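Local coordinates for protein arylalkylamine N-Acetyltransferase 2 (Aedes aegypti, PDB 4FD5) that probably transfers acyl groups from acyl-CoA to arylalkylamines such as dopamine and serotonin, as a GNAT enzyme of the AANAT subfamily, at residues F109-E114 / C189-T194; S65-A68 / D74-G77. All coordinates share one frame; numbering follows the deposited sequence.

Contact 1. Residues F109-E114 / C189-T194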
loop_
_atom_site.group_PDB
_atom_site.type_symbol
_atom_site.label_atom_id
_atom_site.label_comp_id
_atom_site.label_asym_id
_atom_site.label_seq_id
_atom_site.Cartn_x
_atom_site.Cartn_y
_atom_site.Cartn_z
ATOM N N PHE A 109 2.504 11.777 -3.191
ATOM C CA PHE A 109 1.068 11.917 -3.425
ATOM C C PHE A 109 0.790 12.246 -4.896
ATOM O O PHE A 109 -0.071 11.639 -5.533
ATOM C CB PHE A 109 0.478 13.002 -2.510
ATOM C CG PHE A 109 -1.029 13.127 -2.597
ATOM C CD1 PHE A 109 -1.847 12.589 -1.604
ATOM C CD2 PHE A 109 -1.627 13.772 -3.669
ATOM C CE1 PHE A 109 -3.233 12.701 -1.683
ATOM C CE2 PHE A 109 -3.011 13.886 -3.753
ATOM C CZ PHE A 109 -3.812 13.349 -2.761
ATOM N N LYS A 110 1.534 13.210 -5.425
ATOM C CA LYS A 110 1.383 13.649 -6.800
ATOM C C LYS A 110 1.607 12.526 -7.804
ATOM O O LYS A 110 0.806 12.354 -8.725
ATOM C CB LYS A 110 2.326 14.821 -7.088
ATOM C CG LYS A 110 2.156 15.453 -8.454
ATOM C CD LYS A 110 3.007 16.727 -8.568
ATOM C CE LYS A 110 3.450 16.988 -10.005
ATOM N NZ LYS A 110 2.326 17.328 -10.925
ATOM N N LEU A 111 2.683 11.754 -7.637
ATOM C CA LEU A 111 2.915 10.660 -8.581
ATOM C C LEU A 111 1.750 9.669 -8.560
ATOM O O LEU A 111 1.235 9.255 -9.617
ATOM C CB LEU A 111 4.222 9.941 -8.278
ATOM C CG LEU A 111 4.462 8.655 -9.078
ATOM C CD1 LEU A 111 4.480 8.905 -10.600
ATOM C CD2 LEU A 111 5.750 8.000 -8.608
ATOM N N LEU A 112 1.320 9.294 -7.358
ATOM C CA LEU A 112 0.245 8.295 -7.279
ATOM C C LEU A 112 -1.080 8.828 -7.853
ATOM O O LEU A 112 -1.791 8.122 -8.590
ATOM C CB LEU A 112 0.079 7.793 -5.846
ATOM C CG LEU A 112 1.328 7.153 -5.251
ATOM C CD1 LEU A 112 1.178 7.042 -3.746
ATOM C CD2 LEU A 112 1.581 5.792 -5.888
ATOM N N TYR A 113 -1.402 10.080 -7.549
ATOM C CA TYR A 113 -2.591 10.723 -8.128
ATOM C C TYR A 113 -2.560 10.747 -9.663
ATOM O O TYR A 113 -3.513 10.348 -10.352
ATOM C CB TYR A 113 -2.709 12.143 -7.566
ATOM C CG TYR A 113 -3.780 12.975 -8.226
ATOM C CD1 TYR A 113 -5.116 12.831 -7.871
ATOM C CD2 TYR A 113 -3.449 13.911 -9.201
ATOM C CE1 TYR A 113 -6.092 13.588 -8.475
ATOM C CE2 TYR A 113 -4.419 14.670 -9.812
ATOM C CZ TYR A 113 -5.739 14.501 -9.444
ATOM O OH TYR A 113 -6.706 15.265 -10.058
ATOM N N GLU A 114 -1.437 11.204 -10.193
ATOM C CA GLU A 114 -1.255 11.295 -11.631
ATOM C C GLU A 114 -1.411 9.950 -12.308
ATOM O O GLU A 114 -2.070 9.847 -13.343
ATOM C CB GLU A 114 0.126 11.823 -11.953
ATOM C CG GLU A 114 0.323 13.260 -11.622
ATOM C CD GLU A 114 1.710 13.702 -12.017
ATOM O OE1 GLU A 114 2.664 12.909 -11.819
ATOM O OE2 GLU A 114 1.838 14.821 -12.546
ATOM N N CYS A 189 -1.285 -0.147 -15.205
ATOM C CA CYS A 189 -0.574 1.109 -15.490
ATOM C C CYS A 189 0.830 0.964 -14.926
ATOM O O CYS A 189 0.993 0.353 -13.889
ATOM C CB CYS A 189 -1.312 2.291 -14.818
ATOM S SG CYS A 189 -0.750 3.929 -15.307
ATOM N N GLU A 190 1.851 1.497 -15.588
ATOM C CA GLU A 190 3.194 1.411 -15.013
ATOM C C GLU A 190 4.067 2.577 -15.435
ATOM O O GLU A 190 3.868 3.159 -16.495
ATOM C CB GLU A 190 3.866 0.086 -15.354
ATOM C CG GLU A 190 4.203 -0.116 -16.812
ATOM C CD GLU A 190 4.785 -1.495 -17.073
ATOM O OE1 GLU A 190 4.818 -2.319 -16.130
ATOM O OE2 GLU A 190 5.200 -1.760 -18.215
ATOM N N ILE A 191 5.038 2.911 -14.587
ATOM C CA ILE A 191 5.999 3.962 -14.925
ATOM C C ILE A 191 7.375 3.668 -14.327
ATOM O O ILE A 191 7.488 3.209 -13.182
ATOM C CB ILE A 191 5.490 5.360 -14.503
ATOM C CG1 ILE A 191 6.438 6.461 -15.011
ATOM C CG2 ILE A 191 5.316 5.444 -12.990
ATOM C CD1 ILE A 191 5.923 7.863 -14.731
ATOM N N ASN A 192 8.422 3.895 -15.121
ATOM C CA ASN A 192 9.792 3.702 -14.665
ATOM C C ASN A 192 10.244 4.934 -13.913
ATOM O O ASN A 192 10.074 6.049 -14.407
ATOM C CB ASN A 192 10.740 3.506 -15.854
ATOM C CG ASN A 192 10.503 2.202 -16.588
ATOM O OD1 ASN A 192 10.404 1.143 -15.976
ATOM N ND2 ASN A 192 10.424 2.277 -17.912
ATOM N N TYR A 193 10.809 4.733 -12.730
ATOM C CA TYR A 193 11.280 5.841 -11.905
ATOM C C TYR A 193 12.356 6.646 -12.637
ATOM O O TYR A 193 12.467 7.852 -12.461
ATOM C CB TYR A 193 11.798 5.329 -10.565
ATOM C CG TYR A 193 10.720 4.678 -9.731
ATOM C CD1 TYR A 193 9.508 5.318 -9.531
ATOM C CD2 TYR A 193 10.907 3.429 -9.172
ATOM C CE1 TYR A 193 8.512 4.729 -8.775
ATOM C CE2 TYR A 193 9.923 2.837 -8.416
ATOM C CZ TYR A 193 8.729 3.501 -8.229
ATOM O OH TYR A 193 7.726 2.919 -7.482
ATOM N N THR A 194 13.133 5.979 -13.478
ATOM C CA THR A 194 14.186 6.703 -14.183
ATOM C C THR A 194 13.633 7.618 -15.267
ATOM O O THR A 194 14.356 8.469 -15.787
ATOM C CB THR A 194 15.242 5.763 -14.792
ATOM O OG1 THR A 194 14.594 4.748 -15.564
ATOM C CG2 THR A 194 16.073 5.112 -13.701
#
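Leu111 reaches from helix 103-116 with its isobutyl fork spread between two side chains of 189-194, one methyl for each. CD1 meets the branch methyl of Ile191, Leu111 CD1 to Ile191 CG2 being 4.3 Å. The other methyl comes to the edge of the Tyr193 ring, close to its plane, with Leu111 CD2 lying 4.3 Å from Tyr193 CE1. The leucine thus meets the rim of the ring rather than a face. Leucine suits the place because its terminal fork can serve two partners at once; with CG anti to the backbone N (chi1 171°), that fork is carried out from the helix toward the strand. The backbones stay far apart, Leu111 CA to Ile191 CA measuring 9.7 Å, and no hydrogen bond crosses between the segments. Ile191 is beta-branched, as suits an extended strand, and its CG2 is the part turned to the helix. Tyr193 begins a 3-10 turn where the strand ends, and its buried hydroxyl is satisfied by the carbonyl O of Thr172. On the helix itself Lys110 and Glu114, one turn apart, form a salt bridge: Lys110 NZ stands 3.0 Å from Glu114 OE2, approaching from above the carboxylate plane. The other carboxylate oxygen, Glu114 OE1, is hydrogen-bonded to Tyr196 OH. Around these three side chains, Leu111 also touches Tyr196, Phe205 and Leu214. Strand 213-220 pairs with the outermost strand 186-192 through Ile191 and Leu214, while helix 92-99 packs against Phe109 and Tyr113 of helix 103-116.

Contact 2. Residues S65-A68 / D74-G77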
loop_
_atom_site.group_PDB
_atom_site.type_symbol
_atom_site.label_atom_id
_atom_site.label_comp_id
_atom_site.label_asym_id
_atom_site.label_seq_id
_atom_site.Cartn_x
_atom_site.Cartn_y
_atom_site.Cartn_z
ATOM N N SER A 65 -8.148 -4.767 7.235
ATOM C CA SER A 65 -6.717 -5.073 7.243
ATOM C C SER A 65 -6.444 -6.396 7.955
ATOM O O SER A 65 -7.185 -6.784 8.854
ATOM C CB SER A 65 -5.933 -3.952 7.927
ATOM O OG SER A 65 -6.138 -2.726 7.242
ATOM N N ILE A 66 -5.358 -7.071 7.568
ATOM C CA ILE A 66 -5.014 -8.374 8.147
ATOM C C ILE A 66 -3.644 -8.298 8.817
ATOM O O ILE A 66 -2.739 -7.662 8.294
ATOM C CB ILE A 66 -4.914 -9.441 7.047
ATOM C CG1 ILE A 66 -6.176 -9.469 6.181
ATOM C CG2 ILE A 66 -4.606 -10.813 7.650
ATOM C CD1 ILE A 66 -7.380 -9.941 6.886
ATOM N N MET A 67 -3.501 -8.899 9.994
ATOM C CA MET A 67 -2.199 -9.086 10.611
ATOM C C MET A 67 -1.864 -10.567 10.729
ATOM O O MET A 67 -2.752 -11.432 10.910
ATOM C CB MET A 67 -2.133 -8.439 12.005
ATOM C CG MET A 67 -3.212 -8.916 12.939
ATOM S SD MET A 67 -3.106 -8.026 14.508
ATOM C CE MET A 67 -4.399 -8.886 15.427
ATOM N N ALA A 68 -0.574 -10.839 10.582
ATOM C CA ALA A 68 0.014 -12.097 10.970
ATOM C C ALA A 68 0.655 -11.859 12.324
ATOM O O ALA A 68 1.541 -10.995 12.486
ATOM C CB ALA A 68 1.073 -12.536 9.956
ATOM N N ASP A 74 3.386 -11.076 18.950
ATOM C CA ASP A 74 4.144 -10.127 18.133
ATOM C C ASP A 74 3.555 -9.983 16.728
ATOM O O ASP A 74 3.119 -10.964 16.130
ATOM C CB ASP A 74 5.602 -10.588 17.997
ATOM C CG ASP A 74 6.374 -10.509 19.302
ATOM O OD1 ASP A 74 5.739 -10.293 20.355
ATOM O OD2 ASP A 74 7.609 -10.673 19.251
ATOM N N ILE A 75 3.548 -8.762 16.209
ATOM C CA ILE A 75 3.145 -8.523 14.826
ATOM C C ILE A 75 4.247 -9.052 13.912
ATOM O O ILE A 75 5.346 -8.502 13.866
ATOM C CB ILE A 75 2.903 -7.005 14.554
ATOM C CG1 ILE A 75 1.789 -6.452 15.461
ATOM C CG2 ILE A 75 2.570 -6.745 13.075
ATOM C CD1 ILE A 75 0.460 -7.133 15.289
ATOM N N ALA A 76 3.953 -10.127 13.199
ATOM C CA ALA A 76 4.922 -10.683 12.253
ATOM C C ALA A 76 4.809 -9.959 10.924
ATOM O O ALA A 76 5.806 -9.776 10.207
ATOM C CB ALA A 76 4.712 -12.170 12.076
ATOM N N GLY A 77 3.591 -9.549 10.578
ATOM C CA GLY A 77 3.452 -8.789 9.339
ATOM C C GLY A 77 2.045 -8.258 9.195
ATOM O O GLY A 77 1.164 -8.683 9.931
#
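Ala68 and Gly77 form an antiparallel hydrogen-bonded pair, gripped by two backbone bonds. Ala68 N gives its hydrogen to Gly77 O at 2.8 Å, in a nearly straight bond (164° at the hydrogen). In return Gly77 N donates to Ala68 O over a longer 3.2 Å. That same carbonyl takes a second hydrogen from Ala76 N, with Ala76 N only 2.7 Å from Ala68 O, so one acceptor serves two consecutive amides. Two residues, Ala76 and Gly77, thus stand opposite the single Ala68, which makes this a classic beta bulge in the hairpin of strands 66-69 and 75-85 of the GNAT sheet. Its signature is the nearly helical backbone of Ala76 (psi -34°), which turns two successive N-H groups toward one oxygen. The short strand segments are strongly splayed, running at 110° to each other. Small residues fit here: Ala68 CB lies 4.2 Å from Ala76 CB, and Gly77 adds no side chain beside them. Next to the bulge, Met67 CA makes a CA-H...O contact with Gly77 O at 3.5 Å. The Met67 side chain, extended beyond CG, crosses that of Ile75 at about a right angle, bringing Met67 SD to 3.8 Å from Ile75 CD1. In Ile75 it is CG1, beside the backbone N, that carries CD1 to the sulfur. Both side chains are apolar, as their burial favours, and the unbranched methionine is long enough to bring its sulfur to the isoleucine's end methyl. Farther out, Met67 hydrogen-bonds through its backbone to Glu12 of strand 10-13 and touches Tyr18, while Ile75 meets Asp21 and His25 of helix 19-29. The Ala76 side chain touches Leu147 of helix 147-161 and Phe142, and its backbone is hydrogen-bonded to Asp139.

In the fold
The two contacts lie on opposite sides of the chain's centre, their own centres 28 Å apart and their nearest atoms about 16 Å, so they do not touch. They share one mixed sheet. Contact 2 joins strands 66-69 and 75-85, the second and third across it, whereas contact 1 sets a helix against 186-192, the outermost strand at the far end. In sequence they come in series: the hairpin contact closes before helix 103-116 begins. Contact 2 is local, with five residues between its segments; contact 1 spans 75. Together they mark two well-separated regions of the GNAT sheet, an early hairpin near one edge and a helix-covered strand at the other.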